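Local coordinates for putative cell wall hydrolase phosphatase-associated protein (Clostridioides difficile, PDB 7CFL) that probably cleaves peptide bonds within the stem peptides of cell-wall peptidoglycan, as the catalytic domain of an autolysin of the cysteine-peptidase C40 family, at residues 25-30 with 37-42. Residues are numbered along the deposited sequence; the frame is centred on the assembly and turned at random.
With FLC (citrate anion), chain E.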
# COMPACT_ATOMS: atom_id res chain seq x y z
N LEU A 25 0.12 -5.26 -11.89
CA LEU A 25 0.64 -6.55 -11.35
C LEU A 25 1.85 -6.98 -12.19
O LEU A 25 1.77 -6.89 -13.43
CB LEU A 25 -0.43 -7.65 -11.36
CG LEU A 25 -1.41 -7.58 -10.18
CD1 LEU A 25 -2.67 -8.39 -10.46
CD2 LEU A 25 -0.76 -8.07 -8.90
N GLY A 26 2.93 -7.37 -11.50
CA GLY A 26 4.13 -7.92 -12.13
C GLY A 26 5.15 -6.85 -12.45
O GLY A 26 6.26 -7.23 -12.91
N LYS A 27 4.81 -5.56 -12.27
CA LYS A 27 5.74 -4.45 -12.63
C LYS A 27 6.83 -4.41 -11.58
O LYS A 27 6.56 -4.64 -10.40
CB LYS A 27 5.00 -3.12 -12.79
CG LYS A 27 4.02 -3.10 -13.97
CD LYS A 27 3.82 -1.76 -14.58
CE LYS A 27 4.54 -1.61 -15.89
NZ LYS A 27 3.84 -2.35 -16.97
N PRO A 28 8.11 -4.18 -11.95
CA PRO A 28 9.22 -4.37 -11.01
C PRO A 28 9.32 -3.35 -9.88
O PRO A 28 8.95 -2.19 -10.08
CB PRO A 28 10.46 -4.27 -11.93
CG PRO A 28 9.99 -3.34 -13.01
CD PRO A 28 8.57 -3.78 -13.29
N TYR A 29 9.86 -3.79 -8.74
CA TYR A 29 10.24 -2.93 -7.58
C TYR A 29 11.59 -2.28 -7.89
O TYR A 29 12.57 -3.00 -8.20
CB TYR A 29 10.35 -3.70 -6.26
CG TYR A 29 10.67 -2.82 -5.08
CD1 TYR A 29 11.96 -2.44 -4.79
CD2 TYR A 29 9.66 -2.36 -4.23
CE1 TYR A 29 12.25 -1.59 -3.73
CE2 TYR A 29 9.94 -1.53 -3.16
CZ TYR A 29 11.24 -1.16 -2.88
OH TYR A 29 11.53 -0.36 -1.82
N VAL A 30 11.62 -0.95 -7.80
CA VAL A 30 12.85 -0.11 -7.85
C VAL A 30 12.71 0.96 -6.77
O VAL A 30 11.82 1.80 -6.92
CB VAL A 30 13.06 0.47 -9.26
CG1 VAL A 30 14.17 1.51 -9.27
CG2 VAL A 30 13.32 -0.62 -10.30
N ASN A 37 6.58 2.56 -14.97
CA ASN A 37 7.13 1.23 -15.35
C ASN A 37 7.69 0.47 -14.15
O ASN A 37 7.76 -0.77 -14.24
CB ASN A 37 8.22 1.36 -16.42
CG ASN A 37 7.75 2.18 -17.59
OD1 ASN A 37 6.62 2.00 -18.06
ND2 ASN A 37 8.58 3.10 -18.04
N SER A 38 8.09 1.19 -13.10
CA SER A 38 8.75 0.63 -11.89
C SER A 38 8.26 1.42 -10.67
O SER A 38 7.83 2.59 -10.83
CB SER A 38 10.24 0.64 -12.01
OG SER A 38 10.73 1.97 -12.09
N PHE A 39 8.34 0.83 -9.48
CA PHE A 39 7.72 1.43 -8.27
C PHE A 39 8.46 1.01 -7.00
O PHE A 39 8.96 -0.09 -6.93
CB PHE A 39 6.27 0.97 -8.12
CG PHE A 39 5.37 1.26 -9.29
CD1 PHE A 39 4.79 2.50 -9.46
CD2 PHE A 39 5.13 0.29 -10.27
CE1 PHE A 39 3.95 2.75 -10.53
CE2 PHE A 39 4.31 0.56 -11.36
CZ PHE A 39 3.74 1.80 -11.50
N ASP A 40 8.40 1.86 -5.98
CA ASP A 40 8.61 1.42 -4.58
C ASP A 40 7.21 1.40 -3.94
O ASP A 40 6.21 1.70 -4.64
CB ASP A 40 9.70 2.23 -3.87
CG ASP A 40 9.40 3.70 -3.65
OD1 ASP A 40 8.20 4.08 -3.64
OD2 ASP A 40 10.39 4.47 -3.50
N CYS A 41 7.10 1.01 -2.68
CA CYS A 41 5.77 0.66 -2.13
C CYS A 41 4.91 1.95 -2.04
O CYS A 41 3.80 1.92 -2.53
CB CYS A 41 5.94 -0.12 -0.84
SG CYS A 41 6.54 0.88 0.54
N SER A 42 5.48 3.06 -1.62
CA SER A 42 4.77 4.36 -1.50
C SER A 42 4.66 5.04 -2.87
O SER A 42 3.70 5.75 -3.11
CB SER A 42 5.50 5.23 -0.51
OG SER A 42 6.85 5.39 -0.90
CAC FLC E . 10.53 5.70 -0.41
CA FLC E . 10.08 4.25 -0.31
CB FLC E . 10.03 3.67 1.12
CBC FLC E . 9.12 4.53 2.05
CG FLC E . 9.42 2.27 1.14
CGC FLC E . 10.09 1.19 0.33
OA1 FLC E . 10.65 6.37 0.65
OA2 FLC E . 10.78 6.18 -1.57
OB1 FLC E . 9.48 4.62 3.24
OB2 FLC E . 8.06 5.02 1.58
OG1 FLC E . 11.01 0.56 0.89
OG2 FLC E . 9.63 0.94 -0.83
OHB FLC E . 11.33 3.66 1.66
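Y29 and F39 form a single beta bridge in the NlpC/P60 domain, between the loop after helix 13-22 and the residues leading into helix 41-53. F39 makes both backbone hydrogen bonds, to the residues on either side of Y29, as in a parallel bridge. F39 N donates to P28 O (3.1 Å), in the carbonyl plane. V30 N donates to F39 O (2.9 Å) from above the carbonyl plane, 51° out of it.

V30 CG2 touches S38 CB at 3.7 Å. The bent chain of K27 brings CD to the edge of the F39 ring, 4.0 Å from CE2. With chi1 at -177°, the Y29 ring swings away from its own backbone N and runs past F39 O toward C41 N, with CE2 3.5 Å from D40 CA.

D40 is the N-cap, and its OD1 accepts from G43 N and forms a salt bridge with R59. D40 OD2 accepts from G32 N. The next residue, C41, holds the place at the helix start where this family carries its nucleophile, so that role is probable here.

A citrate, probably from the crystallisation liquor, lies at this site. S42 OG donates to its OB2. Citrate OG2 takes two bonds: a short one from Y29 OH (2.5 Å), near the ring plane, and an almost straight one from C41 N (3.1 Å, 176°).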